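Local atomic coordinates of purine nucleoside phosphorylase (Schistosoma mansoni, PDB entry 5KO5), a protein that probably catalyses the reversible phosphorolysis of purine nucleosides such as inosine and guanosine to the free base and ribose 1-phosphate, and here binds cytosine in its base pocket. Residues P200-S204 against I257-V262; N117-N123 against D217-T223; D130-G136 against L188-Y194; V193-N197 against S222-E226; S94-I98 against N146-V150. One frame throughout, in Å; residues are numbered along the deposited sequence.

Contact 1 (P200-S204 against I257-V262); sequences PTYES and INHEKV. With CYT (6-aminopyrimidin-2(1H)-one), chain B.
One face of the Tyr-202 ring is met by the methyl CG2 of Ile-257, which stands 3.6 Å from the ring centroid and only 9° off the normal, a CH-pi contact over the centre. The bound cytosine lies at the edge of the same ring, its N1 in the ring plane and its N3 3.5 Å from Tyr-202 CD1. Beyond the ring, Tyr-202 OH reaches the start of helix 259-283, 3.2 Å from His-259 CA, and lies in the plane of the imidazole at its edge. A water joins the two side chains, 2.8 Å from Tyr-202 OH and 3.1 Å from His-259 ND1. Glu-203 turns its carboxylate to the base because its chain bends at CG (chi2 -88°). Cytosine N3 donates to Glu-203 OE1 at 2.8 Å, nearly straight at 171°, and cytosine N4 donates to Glu-203 OE2 at 2.8 Å in a more bent bond. Ser-247 is a further partner of Glu-203 OE2, while Ile-257 CD1 packs 3.8 Å from that oxygen. The two carboxylate oxygens thus receive N3 and N4 as a pair, a two-point grip on one edge of the base, and Tyr-202 and Ile-257 supply the apolar side of this base-recognition site.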
# COMPACT_ATOMS: atom_id res chain seq x y z
N PRO A 200 2.06 12.26 -2.16
CA PRO A 200 1.62 13.50 -2.82
C PRO A 200 2.29 13.74 -4.17
O PRO A 200 2.04 14.80 -4.77
CB PRO A 200 2.07 14.58 -1.84
CG PRO A 200 3.37 14.00 -1.27
CD PRO A 200 3.11 12.51 -1.15
N THR A 201 3.13 12.84 -4.66
CA THR A 201 3.61 12.99 -6.03
C THR A 201 2.45 12.75 -6.98
O THR A 201 1.63 11.84 -6.78
CB THR A 201 4.73 12.00 -6.36
OG1 THR A 201 4.31 10.66 -6.09
CG2 THR A 201 6.01 12.29 -5.56
N TYR A 202 2.36 13.57 -8.02
CA TYR A 202 1.38 13.29 -9.06
C TYR A 202 1.63 11.90 -9.64
O TYR A 202 2.75 11.38 -9.60
CB TYR A 202 1.46 14.35 -10.17
CG TYR A 202 0.87 15.67 -9.75
CD1 TYR A 202 -0.48 15.77 -9.43
CD2 TYR A 202 1.65 16.82 -9.65
CE1 TYR A 202 -1.04 16.97 -9.04
CE2 TYR A 202 1.09 18.03 -9.25
CZ TYR A 202 -0.24 18.10 -8.94
OH TYR A 202 -0.81 19.29 -8.54
N GLU A 203 0.58 11.31 -10.17
CA GLU A 203 0.70 10.06 -10.90
C GLU A 203 1.81 10.16 -11.93
O GLU A 203 1.90 11.14 -12.69
CB GLU A 203 -0.66 9.75 -11.56
CG GLU A 203 -1.18 10.78 -12.60
CD GLU A 203 -2.02 11.94 -12.04
OE1 GLU A 203 -1.98 12.25 -10.83
OE2 GLU A 203 -2.71 12.59 -12.87
N SER A 204 2.71 9.17 -11.94
CA SER A 204 3.76 9.16 -12.94
C SER A 204 3.17 8.76 -14.28
O SER A 204 2.10 8.13 -14.33
CB SER A 204 4.85 8.18 -12.53
OG SER A 204 4.44 6.84 -12.77
N ILE A 257 2.64 17.98 -15.21
CA ILE A 257 1.50 18.24 -14.32
C ILE A 257 1.99 19.18 -13.23
O ILE A 257 3.10 19.01 -12.71
CB ILE A 257 1.00 16.92 -13.71
CG1 ILE A 257 0.72 15.87 -14.81
CG2 ILE A 257 -0.24 17.16 -12.86
CD1 ILE A 257 0.31 14.50 -14.25
N ASN A 258 1.16 20.15 -12.86
CA ASN A 258 1.65 21.22 -12.00
C ASN A 258 0.50 21.78 -11.16
O ASN A 258 -0.59 22.02 -11.68
CB ASN A 258 2.29 22.29 -12.90
CG ASN A 258 2.67 23.53 -12.15
OD1 ASN A 258 1.87 24.45 -12.03
ND2 ASN A 258 3.90 23.58 -11.66
N HIS A 259 0.75 22.00 -9.86
CA HIS A 259 -0.33 22.46 -8.98
C HIS A 259 -0.84 23.84 -9.37
O HIS A 259 -2.03 24.14 -9.19
CB HIS A 259 0.11 22.42 -7.50
CG HIS A 259 -1.02 22.64 -6.54
ND1 HIS A 259 -2.13 21.82 -6.48
CD2 HIS A 259 -1.22 23.60 -5.60
CE1 HIS A 259 -2.96 22.26 -5.56
NE2 HIS A 259 -2.43 23.33 -5.01
N GLU A 260 0.04 24.71 -9.88
CA GLU A 260 -0.42 26.02 -10.35
C GLU A 260 -1.36 25.88 -11.54
O GLU A 260 -2.38 26.59 -11.62
CB GLU A 260 0.77 26.93 -10.69
CG GLU A 260 1.70 27.25 -9.54
CD GLU A 260 2.76 26.19 -9.31
OE1 GLU A 260 2.53 25.28 -8.48
OE2 GLU A 260 3.82 26.25 -9.96
N LYS A 261 -1.05 24.98 -12.47
CA LYS A 261 -1.97 24.73 -13.57
C LYS A 261 -3.27 24.12 -13.07
O LYS A 261 -4.36 24.47 -13.55
CB LYS A 261 -1.31 23.83 -14.62
CG LYS A 261 -0.18 24.52 -15.36
CD LYS A 261 0.16 23.83 -16.68
CE LYS A 261 1.00 22.58 -16.46
NZ LYS A 261 1.38 21.96 -17.76
N VAL A 262 -3.18 23.22 -12.09
CA VAL A 262 -4.38 22.63 -11.50
C VAL A 262 -5.27 23.72 -10.92
O VAL A 262 -6.47 23.78 -11.19
CB VAL A 262 -3.99 21.58 -10.45
CG1 VAL A 262 -5.22 21.14 -9.64
CG2 VAL A 262 -3.33 20.38 -11.11
N3 CYT B . -3.61 14.49 -10.21
C4 CYT B . -3.81 15.45 -11.12
N1 CYT B . -4.77 15.82 -8.61
C2 CYT B . -4.06 14.65 -8.94
O2 CYT B . -3.85 13.80 -8.07
N4 CYT B . -3.33 15.24 -12.35
C5 CYT B . -4.54 16.64 -10.81
C6 CYT B . -4.98 16.78 -9.55
O HOH W 1 -3.29 19.02 -7.22

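Contact 2 (N117-N123 against D217-T223); sequences NLAGGIN and DVVGMST. With CYT (6-aminopyrimidin-2(1H)-one), chain B; EDO (1,2-ethanediol), chain C.
Two strands of the central mixed sheet meet here, lining the base pocket: 117-121 and 218-220 run antiparallel, with 130° between the directions of these short segments. Gly-120 and Val-219 form a hydrogen-bonded pair, Gly-120 N giving to Val-219 O at 2.8 Å and Val-219 N to Gly-120 O at 2.9 Å. Where the ladder ends, Asp-217 O takes two donors from the same face of its carbonyl plane, Ile-122 N at 2.8 Å and Asn-123 N at 3.1 Å. Alongside, the Asn-123 and Asp-217 side chains point the same way, their planes 35° apart. Asn-123 ND2 donates to Asp-217 OD1 at 2.8 Å in a nearly straight bond, and OD2 of that carboxylate takes the backbone N of Val-193. At the other end Asn-117 and Thr-223 cross at about a right angle. Asn-117 CG sits between its backbone N and carbonyl carbon (chi1 64°), bringing ND2 to Thr-223 OG1 at 2.8 Å, while Asn-117 OD1 is taken by Ser-241. The cytosine lies against the Gly-120 backbone, its C4 3.3 Å from Gly-120 N. Side-chain bonds thus pin both ends of the strand pair, and between these ends the backbone of Ala-119, Gly-120 and Gly-220 lies against the base.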
# COMPACT_ATOMS: atom_id res chain seq x y z
N ASN A 117 -13.33 17.48 -5.75
CA ASN A 117 -11.89 17.34 -5.75
C ASN A 117 -11.36 17.74 -7.13
O ASN A 117 -12.12 17.88 -8.09
CB ASN A 117 -11.43 15.93 -5.35
CG ASN A 117 -11.86 14.85 -6.34
OD1 ASN A 117 -11.52 14.89 -7.52
ND2 ASN A 117 -12.60 13.86 -5.84
N LEU A 118 -10.05 17.95 -7.20
CA LEU A 118 -9.34 18.12 -8.46
C LEU A 118 -8.63 16.82 -8.78
O LEU A 118 -8.05 16.19 -7.88
CB LEU A 118 -8.31 19.26 -8.37
CG LEU A 118 -8.72 20.68 -8.77
CD1 LEU A 118 -9.11 20.77 -10.24
CD2 LEU A 118 -9.83 21.20 -7.90
N ALA A 119 -8.70 16.38 -10.03
CA ALA A 119 -8.17 15.07 -10.37
C ALA A 119 -7.53 15.08 -11.75
O ALA A 119 -7.79 15.96 -12.57
CB ALA A 119 -9.28 14.01 -10.33
N GLY A 120 -6.68 14.08 -12.00
CA GLY A 120 -6.17 13.84 -13.33
C GLY A 120 -7.10 12.94 -14.13
O GLY A 120 -7.60 11.94 -13.62
N GLY A 121 -7.31 13.30 -15.39
CA GLY A 121 -8.11 12.46 -16.28
C GLY A 121 -7.26 11.35 -16.89
O GLY A 121 -6.16 11.60 -17.38
N ILE A 122 -7.79 10.13 -16.86
CA ILE A 122 -7.17 8.97 -17.49
C ILE A 122 -7.92 8.57 -18.75
O ILE A 122 -7.32 8.36 -19.80
CB ILE A 122 -7.08 7.79 -16.50
CG1 ILE A 122 -6.28 8.17 -15.25
CG2 ILE A 122 -6.47 6.57 -17.18
CD1 ILE A 122 -4.79 8.43 -15.51
N ASN A 123 -9.25 8.44 -18.64
CA ASN A 123 -10.10 8.14 -19.79
C ASN A 123 -9.88 9.17 -20.89
O ASN A 123 -9.80 10.37 -20.63
CB ASN A 123 -11.57 8.18 -19.35
CG ASN A 123 -12.52 7.62 -20.41
OD1 ASN A 123 -12.61 8.12 -21.52
ND2 ASN A 123 -13.23 6.56 -20.04
N ASP A 217 -10.91 5.85 -14.65
CA ASP A 217 -11.21 7.03 -15.45
C ASP A 217 -10.52 8.29 -14.96
O ASP A 217 -10.18 9.15 -15.79
CB ASP A 217 -12.72 7.27 -15.48
CG ASP A 217 -13.46 6.09 -16.10
OD1 ASP A 217 -13.23 5.83 -17.29
OD2 ASP A 217 -14.24 5.41 -15.40
N VAL A 218 -10.32 8.45 -13.65
CA VAL A 218 -9.69 9.63 -13.06
C VAL A 218 -8.81 9.15 -11.91
O VAL A 218 -8.99 8.05 -11.38
CB VAL A 218 -10.70 10.70 -12.56
CG1 VAL A 218 -11.73 11.03 -13.63
CG2 VAL A 218 -11.40 10.24 -11.31
N VAL A 219 -7.84 9.98 -11.53
CA VAL A 219 -6.95 9.67 -10.41
C VAL A 219 -6.77 10.91 -9.55
O VAL A 219 -6.65 12.03 -10.06
CB VAL A 219 -5.59 9.09 -10.90
CG1 VAL A 219 -4.84 10.08 -11.79
CG2 VAL A 219 -4.72 8.67 -9.72
N GLY A 220 -6.76 10.72 -8.23
CA GLY A 220 -6.50 11.84 -7.35
C GLY A 220 -6.10 11.33 -5.98
O GLY A 220 -6.01 10.12 -5.75
N MET A 221 -5.89 12.28 -5.07
CA MET A 221 -5.23 12.01 -3.79
C MET A 221 -6.15 12.19 -2.59
O MET A 221 -5.67 12.36 -1.46
CB MET A 221 -3.98 12.88 -3.62
CG MET A 221 -3.01 12.82 -4.77
SD MET A 221 -1.67 14.00 -4.51
CE MET A 221 -0.91 13.95 -6.13
N SER A 222 -7.46 12.13 -2.79
CA SER A 222 -8.36 12.44 -1.69
C SER A 222 -9.62 11.62 -1.86
O SER A 222 -9.66 10.65 -2.63
CB SER A 222 -8.68 13.95 -1.67
OG SER A 222 -9.49 14.28 -2.78
N THR A 223 -10.66 12.02 -1.12
CA THR A 223 -12.06 11.67 -1.37
C THR A 223 -12.42 10.27 -0.89
O THR A 223 -13.35 10.12 -0.10
CB THR A 223 -12.42 11.91 -2.83
OG1 THR A 223 -12.24 13.30 -3.11
CG2 THR A 223 -13.87 11.52 -3.10
N3 CYT B . -3.61 14.49 -10.21
C4 CYT B . -3.81 15.45 -11.12
N1 CYT B . -4.77 15.82 -8.61
C2 CYT B . -4.06 14.65 -8.94
O2 CYT B . -3.85 13.80 -8.07
N4 CYT B . -3.33 15.24 -12.35
C5 CYT B . -4.54 16.64 -10.81
C6 CYT B . -4.98 16.78 -9.55
C1 EDO C . -8.09 16.55 -4.23
O1 EDO C . -6.98 15.86 -3.65
C2 EDO C . -8.39 17.83 -3.48
O2 EDO C . -8.89 18.79 -4.42
O HOH W 2 -8.65 14.26 -6.07
O HOH W 3 -5.74 15.20 -5.77

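Contact 3 (D130-G136 against L188-Y194); sequences DFVLIKG and LVHEGVY
His-190 N to Phe-131 O and Leu-133 N to His-190 O, each 2.8 Å, are the shortest bonds of this parallel strand pair. Further along, Lys-135 N donates to Gly-192 O at 3.0 Å and nearly straight (170°), and Ile-134 CA adds a CA-H...O contact to the same oxygen. The short strand segments are twisted by 40°, with the bonding kept up as far as Tyr-194 N and Gly-136 O at 3.0 Å. On one face Val-132 CG1 lies opposite its backbone N (chi1 178°), which brings that methyl over the Gly-192 backbone, 3.4 Å from Gly-192 N. The same face carries Ile-134, whose CD1 meets Tyr-194 CD2 at 3.6 Å, and His-190, whose ring edge has Phe-131 O in its plane. On the other face Leu-133 CG packs 3.8 Å from Val-189 CG1, and both residues lean on helix 170-182. Phe-131 extends this layer to helix 259-283, where its ring meets Trp-276. At the exposed margin the aliphatic part of Lys-135 lies by Glu-191, but Lys-135 NZ is 4.8 Å from Glu-191 OE2. Backbone bonds therefore join the strands, the side chains adding mainly apolar packing, and any Lys-135 to Glu-191 attraction would be at a distance.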
# COMPACT_ATOMS: atom_id res chain seq x y z
N ASP A 130 -13.47 19.39 -17.47
CA ASP A 130 -14.64 18.53 -17.40
C ASP A 130 -14.92 18.15 -15.95
O ASP A 130 -14.06 18.24 -15.08
CB ASP A 130 -14.42 17.24 -18.20
CG ASP A 130 -14.49 17.45 -19.72
OD1 ASP A 130 -14.91 18.54 -20.18
OD2 ASP A 130 -14.14 16.51 -20.45
N PHE A 131 -16.15 17.72 -15.69
CA PHE A 131 -16.56 17.20 -14.40
C PHE A 131 -16.84 15.71 -14.53
O PHE A 131 -17.43 15.27 -15.52
CB PHE A 131 -17.83 17.88 -13.90
CG PHE A 131 -17.72 19.37 -13.76
CD1 PHE A 131 -16.94 19.93 -12.76
CD2 PHE A 131 -18.42 20.21 -14.61
CE1 PHE A 131 -16.84 21.31 -12.63
CE2 PHE A 131 -18.33 21.59 -14.48
CZ PHE A 131 -17.54 22.14 -13.49
N VAL A 132 -16.45 14.94 -13.52
CA VAL A 132 -16.75 13.52 -13.47
C VAL A 132 -17.55 13.21 -12.21
O VAL A 132 -17.06 13.43 -11.08
CB VAL A 132 -15.47 12.66 -13.54
CG1 VAL A 132 -15.83 11.19 -13.43
CG2 VAL A 132 -14.75 12.94 -14.86
N LEU A 133 -18.78 12.74 -12.39
CA LEU A 133 -19.55 12.17 -11.29
C LEU A 133 -18.93 10.83 -10.94
O LEU A 133 -18.89 9.92 -11.78
CB LEU A 133 -21.01 12.00 -11.70
CG LEU A 133 -21.69 13.24 -12.28
CD1 LEU A 133 -23.11 12.92 -12.71
CD2 LEU A 133 -21.67 14.39 -11.28
N ILE A 134 -18.44 10.69 -9.72
CA ILE A 134 -17.75 9.46 -9.35
C ILE A 134 -18.77 8.38 -9.03
O ILE A 134 -19.68 8.58 -8.22
CB ILE A 134 -16.80 9.71 -8.17
CG1 ILE A 134 -15.72 10.70 -8.61
CG2 ILE A 134 -16.16 8.38 -7.71
CD1 ILE A 134 -14.88 11.23 -7.47
N LYS A 135 -18.65 7.23 -9.70
CA LYS A 135 -19.60 6.14 -9.52
C LYS A 135 -18.99 4.92 -8.85
O LYS A 135 -19.72 3.96 -8.56
CB LYS A 135 -20.25 5.74 -10.85
CG LYS A 135 -19.27 5.20 -11.89
CD LYS A 135 -20.02 4.84 -13.18
CE LYS A 135 -19.06 4.51 -14.31
NZ LYS A 135 -18.35 3.22 -14.09
N GLY A 136 -17.69 4.93 -8.58
CA GLY A 136 -17.01 3.82 -7.95
C GLY A 136 -15.55 4.19 -7.82
O GLY A 136 -15.12 5.26 -8.29
N LEU A 188 -20.16 18.98 -20.33
CA LEU A 188 -18.97 18.92 -19.49
C LEU A 188 -18.99 17.75 -18.52
O LEU A 188 -17.96 17.48 -17.89
CB LEU A 188 -18.85 20.21 -18.67
CG LEU A 188 -18.77 21.52 -19.44
CD1 LEU A 188 -18.66 22.68 -18.47
CD2 LEU A 188 -17.60 21.51 -20.41
N VAL A 189 -20.11 17.06 -18.37
CA VAL A 189 -20.33 16.14 -17.25
C VAL A 189 -20.20 14.70 -17.75
O VAL A 189 -20.89 14.29 -18.69
CB VAL A 189 -21.69 16.38 -16.58
CG1 VAL A 189 -21.87 15.43 -15.38
CG2 VAL A 189 -21.82 17.83 -16.15
N HIS A 190 -19.32 13.94 -17.11
CA HIS A 190 -19.11 12.52 -17.36
C HIS A 190 -19.36 11.76 -16.06
O HIS A 190 -19.60 12.35 -15.01
CB HIS A 190 -17.67 12.26 -17.82
CG HIS A 190 -17.27 13.03 -19.04
ND1 HIS A 190 -17.09 12.42 -20.26
CD2 HIS A 190 -17.01 14.34 -19.22
CE1 HIS A 190 -16.74 13.34 -21.15
NE2 HIS A 190 -16.69 14.51 -20.55
N GLU A 191 -19.29 10.44 -16.14
CA GLU A 191 -19.24 9.60 -14.95
C GLU A 191 -18.03 8.70 -15.05
O GLU A 191 -17.53 8.41 -16.14
CB GLU A 191 -20.52 8.78 -14.77
CG GLU A 191 -20.75 7.78 -15.87
CD GLU A 191 -22.00 6.95 -15.63
OE1 GLU A 191 -22.96 7.49 -15.05
OE2 GLU A 191 -22.00 5.76 -16.01
N GLY A 192 -17.52 8.25 -13.90
CA GLY A 192 -16.34 7.42 -14.00
C GLY A 192 -15.87 6.89 -12.66
O GLY A 192 -16.38 7.23 -11.60
N VAL A 193 -14.84 6.05 -12.76
CA VAL A 193 -14.23 5.37 -11.62
C VAL A 193 -13.00 6.15 -11.19
O VAL A 193 -12.15 6.50 -12.02
CB VAL A 193 -13.83 3.93 -12.00
CG1 VAL A 193 -13.02 3.27 -10.87
CG2 VAL A 193 -15.07 3.11 -12.34
N TYR A 194 -12.89 6.41 -9.88
CA TYR A 194 -11.81 7.21 -9.30
C TYR A 194 -10.74 6.30 -8.69
O TYR A 194 -11.03 5.49 -7.81
CB TYR A 194 -12.40 8.11 -8.22
CG TYR A 194 -11.46 9.05 -7.49
CD1 TYR A 194 -10.74 8.63 -6.39
CD2 TYR A 194 -11.38 10.40 -7.87
CE1 TYR A 194 -9.91 9.50 -5.70
CE2 TYR A 194 -10.55 11.28 -7.18
CZ TYR A 194 -9.83 10.82 -6.10
OH TYR A 194 -9.02 11.69 -5.41
O HOH W 4 -16.70 17.35 -22.04

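Contact 4 (V193-N197 against S222-E226); sequences VYAFN and STVPE
Phe-196 lays its ring against the first turn of helix 224-232, with Pro-225 over one face. Pro-225 CD stands 4.1 Å from the ring centroid and 29° off its normal, a CH-pi contact, and Pro-225 CG is the nearest atom, 3.5 Å from Phe-196 CE2. With CG placed anti to the backbone N (chi1 179°), the Phe-196 ring extends from the strand far enough to touch Val-224 as well, its CD2 3.8 Å from Val-224 CB. Val-224 bridges the two aromatic residues: its CG2 is 3.7 Å from Tyr-194 CD1 and also packs on Phe-196 CB. The polar link is at the tyrosine tip, where Ser-222 N donates to Tyr-194 OH at 3.1 Å and 164°. A water in the plane of the Tyr-194 ring lies 2.7 Å from Tyr-194 OH, with a weak bond to Ser-222 OG. Beside it, Ser-222 OG and Thr-223 OG1 share a hydrogen bond of 2.9 Å, and Thr-223 OG1 also accepts from Asn-117 ND2. Buried throughout, the contact fixes the end of strand 189-196 against the turn that leads from strand 218-220 into helix 224-232; strand 131-139 adds Asn-139 beside Phe-196 and Val-224, and Leu-145 of a neighbouring subunit packs on Phe-196.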
# COMPACT_ATOMS: atom_id res chain seq x y z
N VAL A 193 -14.84 6.05 -12.76
CA VAL A 193 -14.23 5.37 -11.62
C VAL A 193 -13.00 6.15 -11.19
O VAL A 193 -12.15 6.50 -12.02
CB VAL A 193 -13.83 3.93 -12.00
CG1 VAL A 193 -13.02 3.27 -10.87
CG2 VAL A 193 -15.07 3.11 -12.34
N TYR A 194 -12.89 6.41 -9.88
CA TYR A 194 -11.81 7.21 -9.30
C TYR A 194 -10.74 6.30 -8.69
O TYR A 194 -11.03 5.49 -7.81
CB TYR A 194 -12.40 8.11 -8.22
CG TYR A 194 -11.46 9.05 -7.49
CD1 TYR A 194 -10.74 8.63 -6.39
CD2 TYR A 194 -11.38 10.40 -7.87
CE1 TYR A 194 -9.91 9.50 -5.70
CE2 TYR A 194 -10.55 11.28 -7.18
CZ TYR A 194 -9.83 10.82 -6.10
OH TYR A 194 -9.02 11.69 -5.41
N ALA A 195 -9.50 6.45 -9.14
CA ALA A 195 -8.39 5.75 -8.51
C ALA A 195 -7.80 6.65 -7.44
O ALA A 195 -7.46 7.80 -7.72
CB ALA A 195 -7.30 5.44 -9.52
N PHE A 196 -7.64 6.11 -6.22
CA PHE A 196 -7.03 6.85 -5.12
C PHE A 196 -5.54 6.54 -5.10
O PHE A 196 -5.13 5.41 -4.81
CB PHE A 196 -7.71 6.44 -3.81
CG PHE A 196 -7.16 7.10 -2.56
CD1 PHE A 196 -6.48 8.32 -2.60
CD2 PHE A 196 -7.35 6.48 -1.32
CE1 PHE A 196 -5.99 8.89 -1.42
CE2 PHE A 196 -6.86 7.06 -0.14
CZ PHE A 196 -6.19 8.28 -0.19
N ASN A 197 -4.73 7.54 -5.49
CA ASN A 197 -3.28 7.56 -5.32
C ASN A 197 -2.98 8.29 -4.02
O ASN A 197 -3.30 9.47 -3.88
CB ASN A 197 -2.66 8.34 -6.48
CG ASN A 197 -1.21 8.70 -6.25
OD1 ASN A 197 -0.49 7.99 -5.54
ND2 ASN A 197 -0.75 9.81 -6.86
N SER A 222 -7.46 12.13 -2.79
CA SER A 222 -8.36 12.44 -1.69
C SER A 222 -9.62 11.62 -1.86
O SER A 222 -9.66 10.65 -2.63
CB SER A 222 -8.68 13.95 -1.67
OG SER A 222 -9.49 14.28 -2.78
N THR A 223 -10.66 12.02 -1.12
CA THR A 223 -12.06 11.67 -1.37
C THR A 223 -12.42 10.27 -0.89
O THR A 223 -13.35 10.12 -0.10
CB THR A 223 -12.42 11.91 -2.83
OG1 THR A 223 -12.24 13.30 -3.11
CG2 THR A 223 -13.87 11.52 -3.10
N VAL A 224 -11.71 9.25 -1.36
CA VAL A 224 -11.99 7.87 -0.98
C VAL A 224 -12.00 7.65 0.53
O VAL A 224 -12.90 6.97 1.04
CB VAL A 224 -11.08 6.89 -1.76
CG1 VAL A 224 -11.15 5.48 -1.17
CG2 VAL A 224 -11.46 6.89 -3.24
N PRO A 225 -11.07 8.23 1.31
CA PRO A 225 -11.16 8.02 2.77
C PRO A 225 -12.44 8.56 3.36
O PRO A 225 -13.11 7.88 4.14
CB PRO A 225 -9.91 8.74 3.31
CG PRO A 225 -8.93 8.71 2.13
CD PRO A 225 -9.82 8.91 0.93
N GLU A 226 -12.83 9.77 2.94
CA GLU A 226 -14.06 10.37 3.45
C GLU A 226 -15.28 9.58 3.01
O GLU A 226 -16.22 9.40 3.80
CB GLU A 226 -14.19 11.81 2.97
CG GLU A 226 -13.16 12.75 3.54
CD GLU A 226 -12.00 12.99 2.61
OE1 GLU A 226 -11.54 12.02 1.99
OE2 GLU A 226 -11.53 14.15 2.52
O HOH W 2 -8.65 14.26 -6.07

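Contact 5 (S94-I98 against N146-V150); sequences SNQEI and NNVLV
Asn-95, in the first turn of helix 95-108, reaches into the loop 146-150 atom by atom. Its CB lies 3.2 Å from Val-148 O, and CG is as near to that same oxygen. At the branch, Asn-95 OD1 lies 2.7 Å from a water that is also within bonding distance of Asn-146 O, though this water has more acceptors in reach than protons. ND2 is the main anchor: Asn-95 ND2 donates to Val-150 O at 3.1 Å and 158°, the acceptor 5° out of the amide plane and the donor on a carbonyl lone pair. A second bond from Asn-95 ND2 to Asn-147 O, 3.0 Å long, is weak and strongly bent. CG stands beside the backbone N, anti to the carbonyl carbon (chi1 -74°), a turn that carries the amide out from the helix across the loop. Another water links Asn-95 O, weakly, with Val-148 O. Apolar packing is limited to Ile-98 CG2 against Val-148 CG2 at 4.0 Å, the side chains crossing at about a right angle. Thr-201 of a neighbouring subunit bonds Asn-147 ND2, so the loop also belongs to a subunit interface. Each partner has its own local motif: Ser-94 and Glu-97 form a capping box at the helix start, while 147-150 is a type I beta turn whose Asn-147 OD1 takes Leu-149 N in an Asx turn.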
# COMPACT_ATOMS: atom_id res chain seq x y z
N SER A 94 -3.60 10.53 10.57
CA SER A 94 -3.94 9.14 10.82
C SER A 94 -5.38 8.85 10.42
O SER A 94 -6.20 9.74 10.19
CB SER A 94 -3.76 8.82 12.30
OG SER A 94 -4.81 9.40 13.05
N ASN A 95 -5.68 7.55 10.35
CA ASN A 95 -7.05 7.09 10.12
C ASN A 95 -8.01 7.73 11.12
O ASN A 95 -9.13 8.10 10.76
CB ASN A 95 -7.11 5.57 10.28
CG ASN A 95 -6.50 4.85 9.11
OD1 ASN A 95 -6.11 5.48 8.12
ND2 ASN A 95 -6.42 3.52 9.20
N GLN A 96 -7.58 7.85 12.37
CA GLN A 96 -8.46 8.42 13.39
C GLN A 96 -8.73 9.89 13.13
O GLN A 96 -9.84 10.38 13.37
CB GLN A 96 -7.84 8.25 14.78
CG GLN A 96 -7.46 6.82 15.15
CD GLN A 96 -8.59 5.84 14.93
OE1 GLN A 96 -9.75 6.11 15.24
NE2 GLN A 96 -8.24 4.66 14.41
N GLU A 97 -7.71 10.62 12.66
CA GLU A 97 -7.86 12.05 12.41
C GLU A 97 -8.77 12.32 11.22
O GLU A 97 -9.54 13.28 11.23
CB GLU A 97 -6.49 12.69 12.22
CG GLU A 97 -5.68 12.77 13.51
CD GLU A 97 -4.23 13.21 13.30
OE1 GLU A 97 -3.51 12.66 12.44
OE2 GLU A 97 -3.80 14.13 14.02
N ILE A 98 -8.70 11.47 10.19
CA ILE A 98 -9.59 11.64 9.05
C ILE A 98 -11.02 11.31 9.45
O ILE A 98 -11.97 12.00 9.05
CB ILE A 98 -9.12 10.74 7.88
CG1 ILE A 98 -7.70 11.10 7.45
CG2 ILE A 98 -10.16 10.78 6.74
CD1 ILE A 98 -7.54 12.54 6.95
N ASN A 146 -3.62 0.21 4.02
CA ASN A 146 -3.78 1.58 4.51
C ASN A 146 -5.21 2.10 4.35
O ASN A 146 -5.43 3.30 4.25
CB ASN A 146 -2.76 2.51 3.84
CG ASN A 146 -1.39 2.44 4.48
OD1 ASN A 146 -1.25 2.12 5.67
ND2 ASN A 146 -0.36 2.74 3.71
N ASN A 147 -6.20 1.21 4.34
CA ASN A 147 -7.59 1.65 4.34
C ASN A 147 -7.83 2.55 5.55
O ASN A 147 -7.29 2.31 6.64
CB ASN A 147 -8.49 0.41 4.42
CG ASN A 147 -9.95 0.67 4.07
OD1 ASN A 147 -10.67 1.38 4.80
ND2 ASN A 147 -10.41 0.06 2.98
N VAL A 148 -8.66 3.59 5.36
CA VAL A 148 -9.00 4.51 6.44
C VAL A 148 -9.68 3.81 7.62
O VAL A 148 -9.66 4.35 8.74
CB VAL A 148 -9.84 5.68 5.88
CG1 VAL A 148 -11.23 5.19 5.49
CG2 VAL A 148 -9.94 6.82 6.90
N LEU A 149 -10.25 2.61 7.42
CA LEU A 149 -10.89 1.87 8.51
C LEU A 149 -9.97 0.86 9.20
O LEU A 149 -10.43 0.20 10.14
CB LEU A 149 -12.17 1.18 8.02
CG LEU A 149 -13.39 2.09 7.84
CD1 LEU A 149 -14.51 1.32 7.15
CD2 LEU A 149 -13.86 2.63 9.21
N VAL A 150 -8.70 0.72 8.79
CA VAL A 150 -7.82 -0.17 9.52
C VAL A 150 -7.71 0.30 10.96
O VAL A 150 -7.47 1.49 11.23
CB VAL A 150 -6.44 -0.24 8.85
CG1 VAL A 150 -5.43 -0.94 9.78
CG2 VAL A 150 -6.51 -0.99 7.55
O HOH W 5 -4.15 4.75 6.38
O HOH W 6 -10.70 5.50 11.03
O HOH W 7 -3.66 2.01 8.14
O HOH W 8 -9.53 2.44 13.80

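Contacts 2, 3 and 4 form one buried block: contacts 3 and 4 share strand 189-196, contacts 2 and 4 share Ser-222 and Thr-223, and strands 189-196 and 218-220 are neighbours in the same sheet. Contact 2 is an antiparallel pairing and contact 3 a parallel one, both dominated by backbone bonds, whereas contact 4 joins strand to helix mainly by aromatic packing. Contact 1, also buried, joins loop to helix start without a direct hydrogen bond between its segments; it touches contact 2, their centres 11 Å apart, and both meet the cytosine. Contact 5 is partly buried and rich in water bridges, yet it touches contact 4 through Pro-225 packing on Val-148 and Ile-98.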